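PDB 3QAV: Rho-class glutathione S-transferase from Laternula elliptica, which probably conjugates glutathione to electrophilic compounds, as other cytosolic glutathione S-transferases do. Local coordinates for residues E47-Y52 and P103-F108; V41-Q46 and V223-P228; H164-L169 and D204-I209; L107-T112 and E180-D185. All coordinates share one frame; numbering follows the deposited sequence.

Contact 1: residues E47-Y52 and P103-F108; sequences EKKIDY and PKVPLF
Lys48 and Val105 bring their backbones to within 5.1 Å, CA to CA, just past the end of helix 36-47 and beside the loop that follows helix 91-101. The helix ends in a Schellman motif: Lys49 takes a positive phi (61°), and the chain turns off while the side chain of Lys48 reaches across to the loop. That side chain carries the contact. It runs straight to CD and then bends at its last two torsions, which folds the ammonium group back over the backbone of Val105. NZ donates to Val105 O at 2.6 Å, but from above the carbonyl plane, 54° out of it, and so not along a lone pair. NZ also forms a salt bridge with Glu99, so a largely buried charge is met by a carbonyl and a carboxylate. Glu99 in turn receives Leu107 N, which ties both segments to helix 91-101. Apolar atoms fill in around this polar centre. Val105 turns its CB toward the backbone of Lys48, CB to CA 3.9 Å, and its CG1 reaches Glu47 O at 3.8 Å. Leu107 offers one methyl to each of two residues: CD1 meets Lys48 CG, and CD2 meets Glu47 CB, each at 4.2 Å. The carboxylate of Glu47 looks elsewhere, to Thr221 and Arg219. Helix 36-47 is the crossover of a beta-alpha-beta unit joining parallel strands 28-31 and 53-56, and the contact fastens its end to the connection leading out of the thioredoxin-like domain of a glutathione S-transferase.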
# COMPACT_ATOMS: atom_id res chain seq x y z
N GLU A 47 -21.34 4.19 -2.83
CA GLU A 47 -21.29 4.63 -4.22
C GLU A 47 -21.91 3.60 -5.16
O GLU A 47 -22.64 3.95 -6.08
CB GLU A 47 -19.84 4.89 -4.64
CG GLU A 47 -19.25 6.16 -4.04
CD GLU A 47 -19.80 7.41 -4.71
OE1 GLU A 47 -19.65 8.50 -4.13
OE2 GLU A 47 -20.36 7.30 -5.82
N LYS A 48 -21.62 2.32 -4.91
CA LYS A 48 -22.15 1.25 -5.75
C LYS A 48 -23.56 0.86 -5.33
O LYS A 48 -24.16 -0.04 -5.92
CB LYS A 48 -21.21 0.04 -5.71
CG LYS A 48 -19.77 0.39 -6.06
CD LYS A 48 -18.83 -0.79 -5.92
CE LYS A 48 -19.02 -1.80 -7.04
NZ LYS A 48 -18.67 -1.27 -8.39
N LYS A 49 -24.07 1.53 -4.30
CA LYS A 49 -25.42 1.28 -3.77
C LYS A 49 -25.66 -0.13 -3.24
O LYS A 49 -26.80 -0.59 -3.22
CB LYS A 49 -26.47 1.59 -4.85
CG LYS A 49 -26.36 2.96 -5.50
CD LYS A 49 -27.60 3.25 -6.34
CE LYS A 49 -27.50 4.57 -7.09
NZ LYS A 49 -26.52 4.50 -8.22
N ILE A 50 -24.60 -0.82 -2.82
CA ILE A 50 -24.75 -2.17 -2.29
C ILE A 50 -25.32 -2.16 -0.87
O ILE A 50 -24.81 -1.45 -0.00
CB ILE A 50 -23.39 -2.92 -2.28
CG1 ILE A 50 -22.87 -3.04 -3.71
CG2 ILE A 50 -23.55 -4.29 -1.64
CD1 ILE A 50 -21.44 -3.53 -3.80
N ASP A 51 -26.36 -2.94 -0.64
CA ASP A 51 -26.97 -3.01 0.68
C ASP A 51 -26.06 -3.88 1.56
O ASP A 51 -25.65 -4.97 1.14
CB ASP A 51 -28.36 -3.64 0.60
CG ASP A 51 -29.20 -3.37 1.84
OD1 ASP A 51 -30.13 -4.16 2.12
OD2 ASP A 51 -28.94 -2.36 2.54
N TYR A 52 -25.75 -3.41 2.76
CA TYR A 52 -24.88 -4.17 3.66
C TYR A 52 -25.23 -4.01 5.13
O TYR A 52 -25.86 -3.02 5.53
CB TYR A 52 -23.42 -3.74 3.47
CG TYR A 52 -23.16 -2.29 3.83
CD1 TYR A 52 -23.31 -1.28 2.89
CD2 TYR A 52 -22.77 -1.93 5.12
CE1 TYR A 52 -23.09 0.05 3.22
CE2 TYR A 52 -22.55 -0.60 5.46
CZ TYR A 52 -22.71 0.38 4.51
OH TYR A 52 -22.49 1.70 4.84
N PRO A 103 -20.27 -5.34 -10.39
CA PRO A 103 -19.91 -4.48 -11.51
C PRO A 103 -20.97 -3.50 -12.00
O PRO A 103 -20.71 -2.70 -12.90
CB PRO A 103 -19.52 -5.49 -12.59
CG PRO A 103 -20.53 -6.57 -12.36
CD PRO A 103 -20.56 -6.71 -10.85
N LYS A 104 -22.16 -3.56 -11.41
CA LYS A 104 -23.26 -2.68 -11.82
C LYS A 104 -22.87 -1.20 -11.91
O LYS A 104 -23.14 -0.55 -12.93
CB LYS A 104 -24.45 -2.85 -10.86
CG LYS A 104 -25.56 -1.83 -11.06
CD LYS A 104 -26.10 -1.85 -12.48
CE LYS A 104 -27.18 -0.79 -12.67
NZ LYS A 104 -28.32 -1.01 -11.72
N VAL A 105 -22.26 -0.67 -10.86
CA VAL A 105 -21.84 0.72 -10.84
C VAL A 105 -20.31 0.75 -10.74
O VAL A 105 -19.75 0.80 -9.64
CB VAL A 105 -22.45 1.46 -9.63
CG1 VAL A 105 -22.05 2.92 -9.65
CG2 VAL A 105 -23.97 1.32 -9.66
N PRO A 106 -19.62 0.72 -11.89
CA PRO A 106 -18.15 0.73 -11.94
C PRO A 106 -17.44 1.98 -11.41
O PRO A 106 -17.80 3.10 -11.75
CB PRO A 106 -17.86 0.49 -13.42
CG PRO A 106 -19.03 1.12 -14.10
CD PRO A 106 -20.19 0.65 -13.25
N LEU A 107 -16.44 1.76 -10.56
CA LEU A 107 -15.66 2.86 -10.01
C LEU A 107 -14.38 3.01 -10.82
O LEU A 107 -13.47 3.76 -10.44
CB LEU A 107 -15.33 2.61 -8.53
CG LEU A 107 -16.56 2.67 -7.60
CD1 LEU A 107 -16.15 2.50 -6.14
CD2 LEU A 107 -17.27 4.00 -7.80
N PHE A 108 -14.31 2.28 -11.93
CA PHE A 108 -13.18 2.35 -12.85
C PHE A 108 -13.76 2.53 -14.26
O PHE A 108 -14.81 1.96 -14.58
CB PHE A 108 -12.37 1.05 -12.87
CG PHE A 108 -11.45 0.86 -11.71
CD1 PHE A 108 -11.90 0.30 -10.52
CD2 PHE A 108 -10.10 1.19 -11.83
CE1 PHE A 108 -11.03 0.05 -9.47
CE2 PHE A 108 -9.22 0.95 -10.78
CZ PHE A 108 -9.68 0.37 -9.60
O HOH W 1 -21.88 -1.65 -8.57

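Contact 2: residues V41-Q46 and V223-P228; sequences VLLVLQ and VKTMPP
Thr225 sets its methyl between Leu42 and Gln46, two residues one turn apart on helix 36-47, and this is where the contact is tight. Its CG2 lies 3.7 Å from Leu42 CB and 3.8 Å from Gln46 CG, resting on the second carbon of the glutamine side chain but on the first of the leucine. The hydroxyl sits on another branch of the same residue: chi1 of 55° places OG1 between the backbone N and the carbonyl carbon, where it comes to 3.3 Å from Leu43 CD2. That approach is only van der Waals contact; the hydrogen-bonding partners of OG1 include Trp39 NE1 and Thr221 O, one bond to helix 36-47 and one back into the final turn of helix 220-224. In a glutathione S-transferase this is an interdomain contact, in which the first helix of the thioredoxin-like domain receives the chain as it leaves the last helix of the alpha-helical domain. The glutathione site is not far off, the side chain of Leu42 being about 8 Å from that of Ser35, and beyond Thr225 the chain continues past Trp39 and Ser33 through Met226, Pro227 and Pro228. Leu43 also packs against Pro190 of helix 183-197. Toward solvent the packing thins. There Gln46 and Lys224 cross at about a right angle, Gln46 OE1 lying 3.3 Å from Lys224 CD, a methylene and not the ammonium, which lies farther off. The amide's NE2 is hydrogen-bonded to Tyr52 OH.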
# COMPACT_ATOMS: atom_id res chain seq x y z
N VAL A 41 -13.92 1.55 2.44
CA VAL A 41 -14.89 0.49 2.26
C VAL A 41 -16.34 0.99 2.25
O VAL A 41 -17.13 0.58 1.39
CB VAL A 41 -14.72 -0.60 3.35
CG1 VAL A 41 -15.80 -1.67 3.20
CG2 VAL A 41 -13.34 -1.26 3.20
N LEU A 42 -16.69 1.86 3.18
CA LEU A 42 -18.05 2.38 3.25
C LEU A 42 -18.40 3.19 2.00
O LEU A 42 -19.53 3.12 1.50
CB LEU A 42 -18.23 3.25 4.49
CG LEU A 42 -18.00 2.57 5.85
CD1 LEU A 42 -18.22 3.58 6.97
CD2 LEU A 42 -18.93 1.38 6.00
N LEU A 43 -17.42 3.94 1.49
CA LEU A 43 -17.63 4.75 0.30
C LEU A 43 -17.90 3.89 -0.92
O LEU A 43 -18.78 4.19 -1.72
CB LEU A 43 -16.42 5.66 0.05
CG LEU A 43 -16.33 6.92 0.90
CD1 LEU A 43 -15.13 7.74 0.47
CD2 LEU A 43 -17.61 7.74 0.72
N VAL A 44 -17.12 2.82 -1.08
CA VAL A 44 -17.33 1.93 -2.22
C VAL A 44 -18.73 1.32 -2.16
O VAL A 44 -19.44 1.28 -3.15
CB VAL A 44 -16.29 0.78 -2.23
CG1 VAL A 44 -16.67 -0.25 -3.29
CG2 VAL A 44 -14.92 1.33 -2.50
N LEU A 45 -19.12 0.83 -0.98
CA LEU A 45 -20.44 0.23 -0.81
C LEU A 45 -21.56 1.22 -1.11
O LEU A 45 -22.50 0.90 -1.82
CB LEU A 45 -20.60 -0.29 0.63
CG LEU A 45 -19.80 -1.54 1.03
CD1 LEU A 45 -19.82 -1.69 2.55
CD2 LEU A 45 -20.39 -2.78 0.35
N GLN A 46 -21.44 2.43 -0.57
CA GLN A 46 -22.44 3.48 -0.78
C GLN A 46 -22.49 3.90 -2.25
O GLN A 46 -23.57 3.97 -2.84
CB GLN A 46 -22.12 4.69 0.09
CG GLN A 46 -22.30 4.50 1.59
CD GLN A 46 -23.76 4.45 2.02
OE1 GLN A 46 -24.59 5.21 1.53
NE2 GLN A 46 -24.07 3.57 2.97
N VAL A 223 -21.35 12.45 2.84
CA VAL A 223 -22.11 12.98 3.97
C VAL A 223 -22.55 11.81 4.85
O VAL A 223 -22.47 11.89 6.07
CB VAL A 223 -23.38 13.74 3.50
CG1 VAL A 223 -24.20 14.17 4.71
CG2 VAL A 223 -22.97 14.94 2.68
N LYS A 224 -23.02 10.74 4.20
CA LYS A 224 -23.48 9.55 4.90
C LYS A 224 -22.37 8.78 5.63
O LYS A 224 -22.64 8.05 6.58
CB LYS A 224 -24.15 8.59 3.91
CG LYS A 224 -25.39 9.12 3.23
CD LYS A 224 -26.06 8.04 2.39
CE LYS A 224 -27.48 8.43 1.98
NZ LYS A 224 -27.50 9.70 1.20
N THR A 225 -21.13 8.94 5.19
CA THR A 225 -20.06 8.20 5.82
C THR A 225 -19.06 9.01 6.64
O THR A 225 -17.97 8.52 6.92
CB THR A 225 -19.30 7.38 4.78
OG1 THR A 225 -18.85 8.26 3.73
CG2 THR A 225 -20.22 6.30 4.19
N MET A 226 -19.41 10.23 7.02
CA MET A 226 -18.49 11.03 7.83
C MET A 226 -18.27 10.24 9.12
O MET A 226 -19.20 9.58 9.62
CB MET A 226 -19.10 12.40 8.17
CG MET A 226 -19.27 13.36 6.97
SD MET A 226 -17.71 13.85 6.19
CE MET A 226 -17.00 14.91 7.45
N PRO A 227 -17.05 10.25 9.67
CA PRO A 227 -16.74 9.53 10.91
C PRO A 227 -17.71 9.97 12.01
O PRO A 227 -17.70 11.13 12.42
CB PRO A 227 -15.30 9.94 11.20
CG PRO A 227 -14.73 10.10 9.82
CD PRO A 227 -15.82 10.84 9.09
N PRO A 228 -18.54 9.05 12.51
CA PRO A 228 -19.50 9.39 13.57
C PRO A 228 -19.02 10.16 14.79
O PRO A 228 -19.76 11.00 15.29
CB PRO A 228 -20.12 8.04 13.93
CG PRO A 228 -19.14 7.03 13.43
CD PRO A 228 -18.66 7.63 12.15

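Contact 3: residues H164-L169 and D204-I209; sequences HWENYL and DSYPNI
Glu166, partway along helix 148-172, presents its carboxylate to the start of helix 207-217. OE2 accepts from Asn208 N at 2.9 Å, met on its syn side with the donor 19° out of the carboxylate plane, while OE1 takes a weak bond of 3.5 Å from Ile209 N. One side chain thus serves two amides of a first turn whose N-cap residue is Tyr206, and its negative charge would probably suit the positive end of the helix dipole. A carboxylate from one helix here accepts from first-turn amides of another, inside the all-helical domain of the glutathione S-transferase fold. CG stands anti to the backbone N (chi1 179°) and the chain then bends at chi2, bringing OE1 against Tyr206, 3.0 Å from its CB and in the plane of the ring, at its edge. Beside the carboxylate, Ile209 CG1 meets Leu169 CD1 at 3.9 Å, and Ile209 CD1 meets Trp165 CB at 4.1 Å. Farther out, Tyr206 OH is hydrogen-bonded to His159 O, a further link to helix 148-172. Trp165 stacks on Phe188, bonds through NE1 to Glu161, and is touched by Arg75 of the second subunit.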
# COMPACT_ATOMS: atom_id res chain seq x y z
N HIS A 164 1.89 17.81 -5.15
CA HIS A 164 1.61 16.84 -6.20
C HIS A 164 0.12 16.74 -6.46
O HIS A 164 -0.34 16.87 -7.60
CB HIS A 164 2.15 15.47 -5.81
CG HIS A 164 3.64 15.39 -5.80
ND1 HIS A 164 4.35 14.89 -4.73
CD2 HIS A 164 4.56 15.70 -6.74
CE1 HIS A 164 5.64 14.90 -5.01
NE2 HIS A 164 5.79 15.39 -6.23
N TRP A 165 -0.65 16.54 -5.39
CA TRP A 165 -2.09 16.41 -5.51
C TRP A 165 -2.74 17.72 -5.96
O TRP A 165 -3.73 17.70 -6.70
CB TRP A 165 -2.67 15.92 -4.18
CG TRP A 165 -2.01 14.66 -3.72
CD1 TRP A 165 -0.97 14.55 -2.84
CD2 TRP A 165 -2.25 13.33 -4.21
NE1 TRP A 165 -0.56 13.24 -2.75
CE2 TRP A 165 -1.33 12.47 -3.58
CE3 TRP A 165 -3.16 12.78 -5.12
CZ2 TRP A 165 -1.28 11.10 -3.83
CZ3 TRP A 165 -3.12 11.42 -5.37
CH2 TRP A 165 -2.19 10.59 -4.73
N GLU A 166 -2.19 18.84 -5.52
CA GLU A 166 -2.70 20.15 -5.92
C GLU A 166 -2.62 20.19 -7.45
O GLU A 166 -3.58 20.54 -8.14
CB GLU A 166 -1.83 21.26 -5.33
CG GLU A 166 -2.23 22.69 -5.70
CD GLU A 166 -3.56 23.13 -5.09
OE1 GLU A 166 -3.92 22.61 -4.01
OE2 GLU A 166 -4.23 24.00 -5.68
N ASN A 167 -1.46 19.81 -7.98
CA ASN A 167 -1.22 19.78 -9.42
C ASN A 167 -2.19 18.84 -10.13
O ASN A 167 -2.79 19.21 -11.13
CB ASN A 167 0.21 19.33 -9.72
CG ASN A 167 1.22 20.43 -9.51
OD1 ASN A 167 2.43 20.20 -9.59
ND2 ASN A 167 0.74 21.64 -9.25
N TYR A 168 -2.31 17.62 -9.61
CA TYR A 168 -3.20 16.63 -10.22
C TYR A 168 -4.61 17.20 -10.36
O TYR A 168 -5.20 17.18 -11.44
CB TYR A 168 -3.25 15.36 -9.35
CG TYR A 168 -1.92 14.66 -9.14
CD1 TYR A 168 -1.69 13.91 -7.99
CD2 TYR A 168 -0.91 14.73 -10.10
CE1 TYR A 168 -0.48 13.25 -7.80
CE2 TYR A 168 0.30 14.06 -9.92
CZ TYR A 168 0.51 13.33 -8.77
OH TYR A 168 1.70 12.67 -8.58
N LEU A 169 -5.14 17.73 -9.26
CA LEU A 169 -6.48 18.31 -9.27
C LEU A 169 -6.54 19.51 -10.21
O LEU A 169 -7.56 19.74 -10.88
CB LEU A 169 -6.89 18.70 -7.84
CG LEU A 169 -7.24 17.46 -7.00
CD1 LEU A 169 -7.27 17.80 -5.53
CD2 LEU A 169 -8.59 16.90 -7.46
N ASP A 204 -6.36 29.05 0.83
CA ASP A 204 -5.47 29.84 -0.01
C ASP A 204 -4.15 29.19 -0.43
O ASP A 204 -3.62 29.49 -1.49
CB ASP A 204 -5.21 31.18 0.67
CG ASP A 204 -6.50 31.96 0.90
OD1 ASP A 204 -7.17 32.32 -0.09
OD2 ASP A 204 -6.84 32.20 2.08
N SER A 205 -3.63 28.29 0.40
CA SER A 205 -2.37 27.62 0.08
C SER A 205 -2.55 26.52 -0.97
O SER A 205 -1.70 26.34 -1.85
CB SER A 205 -1.74 27.05 1.35
OG SER A 205 -2.67 26.27 2.09
N TYR A 206 -3.66 25.78 -0.88
CA TYR A 206 -3.96 24.69 -1.82
C TYR A 206 -5.41 24.81 -2.27
O TYR A 206 -6.25 23.98 -1.93
CB TYR A 206 -3.76 23.34 -1.13
CG TYR A 206 -2.32 23.06 -0.77
CD1 TYR A 206 -1.39 22.75 -1.75
CD2 TYR A 206 -1.90 23.12 0.56
CE1 TYR A 206 -0.06 22.50 -1.42
CE2 TYR A 206 -0.58 22.88 0.90
CZ TYR A 206 0.34 22.57 -0.10
OH TYR A 206 1.65 22.33 0.23
N PRO A 207 -5.71 25.85 -3.06
CA PRO A 207 -7.06 26.10 -3.57
C PRO A 207 -7.78 24.96 -4.29
O PRO A 207 -8.99 24.79 -4.13
CB PRO A 207 -6.87 27.34 -4.46
CG PRO A 207 -5.43 27.23 -4.89
CD PRO A 207 -4.75 26.81 -3.62
N ASN A 208 -7.05 24.18 -5.09
CA ASN A 208 -7.70 23.08 -5.82
C ASN A 208 -8.07 21.93 -4.92
O ASN A 208 -9.11 21.29 -5.11
CB ASN A 208 -6.81 22.59 -6.96
CG ASN A 208 -6.57 23.65 -8.01
OD1 ASN A 208 -5.51 24.28 -8.03
ND2 ASN A 208 -7.55 23.87 -8.87
N ILE A 209 -7.24 21.65 -3.93
CA ILE A 209 -7.54 20.57 -3.00
C ILE A 209 -8.73 21.01 -2.17
O ILE A 209 -9.65 20.22 -1.93
CB ILE A 209 -6.34 20.27 -2.07
CG1 ILE A 209 -5.18 19.71 -2.90
CG2 ILE A 209 -6.77 19.31 -0.97
CD1 ILE A 209 -3.99 19.24 -2.09

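Contact 4: residues L107-T112 and E180-D185; sequences LFPSDT and EFTMAD
Leu107 lends its carbonyl oxygen to the opening turn of a helix from which it is remote in sequence: Met183 N, the first amide of helix 183-197, donates to Leu107 O at 2.8 Å. The bond lies in the carbonyl plane, on a lone pair, and the same oxygen is pressed close to Thr182, 3.2 Å from its CA. Around this link the helix closes its own start. Thr182 is the N-cap, and with Asp185 it forms a capping box, in which Thr182 N gives to the anti lone pair of Asp185 OD1 at 3.1 Å and Ala184 N makes a weaker bond to Thr182 OG1. The other carboxylate oxygen, OD2, is held by Tyr212 OH and Val176 N, so Asp185 is steadied from a second shell. Apolar groups wrap the polar start. Leu107 CD2 approaches the edge of the Phe181 ring, 3.7 Å from CE2, the two side chains lying side by side and pointing the same way; the ring also makes a cation-pi contact with Arg219. Met183, bent at chi2 and chi3, crosses Leu107 at about a right angle and brings CE to 3.9 Å from Leu107 CD1, while its CB rests 3.6 Å from Phe108 CE1. A capping box at the start of this helix is a recurrent feature of the glutathione S-transferase fold. The chemistry implies that the amides of Thr182 to Ala184 each have an acceptor, weakly so for Ala184, and that one of those acceptors comes from the interdomain connection, coupling it to the helix start.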
# COMPACT_ATOMS: atom_id res chain seq x y z
N LEU A 107 -16.44 1.76 -10.56
CA LEU A 107 -15.66 2.86 -10.01
C LEU A 107 -14.38 3.01 -10.82
O LEU A 107 -13.47 3.76 -10.44
CB LEU A 107 -15.33 2.61 -8.53
CG LEU A 107 -16.56 2.67 -7.60
CD1 LEU A 107 -16.15 2.50 -6.14
CD2 LEU A 107 -17.27 4.00 -7.80
N PHE A 108 -14.31 2.28 -11.93
CA PHE A 108 -13.18 2.35 -12.85
C PHE A 108 -13.76 2.53 -14.26
O PHE A 108 -14.81 1.96 -14.58
CB PHE A 108 -12.37 1.05 -12.87
CG PHE A 108 -11.45 0.86 -11.71
CD1 PHE A 108 -11.90 0.30 -10.52
CD2 PHE A 108 -10.10 1.19 -11.83
CE1 PHE A 108 -11.03 0.05 -9.47
CE2 PHE A 108 -9.22 0.95 -10.78
CZ PHE A 108 -9.68 0.37 -9.60
N PRO A 109 -13.11 3.34 -15.11
CA PRO A 109 -13.62 3.52 -16.47
C PRO A 109 -13.28 2.24 -17.23
O PRO A 109 -12.64 1.35 -16.67
CB PRO A 109 -12.85 4.73 -16.97
CG PRO A 109 -11.54 4.63 -16.24
CD PRO A 109 -12.00 4.27 -14.85
N SER A 110 -13.67 2.13 -18.49
CA SER A 110 -13.39 0.90 -19.24
C SER A 110 -12.05 0.90 -19.97
O SER A 110 -11.41 -0.14 -20.11
CB SER A 110 -14.52 0.61 -20.24
OG SER A 110 -14.63 1.63 -21.22
N ASP A 111 -11.61 2.07 -20.43
CA ASP A 111 -10.35 2.16 -21.15
C ASP A 111 -9.18 1.81 -20.24
O ASP A 111 -8.93 2.47 -19.22
CB ASP A 111 -10.19 3.56 -21.73
CG ASP A 111 -8.94 3.70 -22.59
OD1 ASP A 111 -8.92 4.61 -23.45
OD2 ASP A 111 -7.98 2.93 -22.41
N THR A 112 -8.46 0.75 -20.63
CA THR A 112 -7.31 0.24 -19.91
C THR A 112 -6.27 1.31 -19.61
O THR A 112 -5.66 1.33 -18.55
CB THR A 112 -6.64 -0.90 -20.70
OG1 THR A 112 -7.55 -2.01 -20.77
CG2 THR A 112 -5.36 -1.34 -20.04
N GLU A 180 -14.10 12.33 -13.65
CA GLU A 180 -15.19 11.57 -13.06
C GLU A 180 -14.75 10.96 -11.73
O GLU A 180 -13.56 10.72 -11.50
CB GLU A 180 -15.63 10.43 -13.99
CG GLU A 180 -16.59 10.82 -15.09
CD GLU A 180 -16.99 9.62 -15.96
OE1 GLU A 180 -17.21 8.53 -15.40
OE2 GLU A 180 -17.08 9.78 -17.19
N PHE A 181 -15.71 10.72 -10.85
CA PHE A 181 -15.44 10.10 -9.56
C PHE A 181 -15.00 8.66 -9.85
O PHE A 181 -15.61 7.98 -10.68
CB PHE A 181 -16.72 10.11 -8.72
CG PHE A 181 -16.61 9.36 -7.42
CD1 PHE A 181 -16.25 10.02 -6.25
CD2 PHE A 181 -16.89 8.00 -7.37
CE1 PHE A 181 -16.15 9.33 -5.04
CE2 PHE A 181 -16.80 7.29 -6.17
CZ PHE A 181 -16.43 7.96 -5.00
N THR A 182 -13.94 8.19 -9.19
CA THR A 182 -13.45 6.83 -9.41
C THR A 182 -12.87 6.27 -8.12
O THR A 182 -12.85 6.94 -7.09
CB THR A 182 -12.33 6.80 -10.47
OG1 THR A 182 -11.20 7.53 -10.00
CG2 THR A 182 -12.81 7.41 -11.78
N MET A 183 -12.39 5.03 -8.17
CA MET A 183 -11.82 4.38 -7.00
C MET A 183 -10.71 5.25 -6.39
O MET A 183 -10.51 5.22 -5.19
CB MET A 183 -11.24 3.00 -7.36
CG MET A 183 -10.81 2.18 -6.14
SD MET A 183 -12.20 1.75 -5.06
CE MET A 183 -12.89 0.36 -5.94
N ALA A 184 -10.01 6.01 -7.23
CA ALA A 184 -8.93 6.87 -6.75
C ALA A 184 -9.42 7.89 -5.72
O ALA A 184 -8.72 8.19 -4.75
CB ALA A 184 -8.28 7.60 -7.92
N ASP A 185 -10.63 8.42 -5.92
CA ASP A 185 -11.18 9.39 -4.98
C ASP A 185 -11.56 8.73 -3.67
O ASP A 185 -11.57 9.37 -2.61
CB ASP A 185 -12.38 10.10 -5.60
CG ASP A 185 -11.99 10.91 -6.81
OD1 ASP A 185 -12.25 10.45 -7.95
OD2 ASP A 185 -11.42 12.01 -6.62

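Overall arrangement
Contacts 1, 2 and 4 form one neighbourhood. Contacts 1 and 2 both use helix 36-47, at its end and along its flank, and contacts 1 and 4 share Leu107 and Phe108, while Val44 touches both Leu107 and Met183. Contact 1 is only partly buried and centres on a lysine ammonium; contact 2 is buried and mostly apolar, its hydroxyl bonded elsewhere; contact 4 is buried and pairs backbone capping with hydrophobic packing. Contact 3 stands apart, some 28 Å from contact 1 between centres, buried between helices and bordering the second subunit. In contacts 3 and 4 alike, a group remote in sequence accepts at a helix start, a carboxylate in one, a carbonyl in the other.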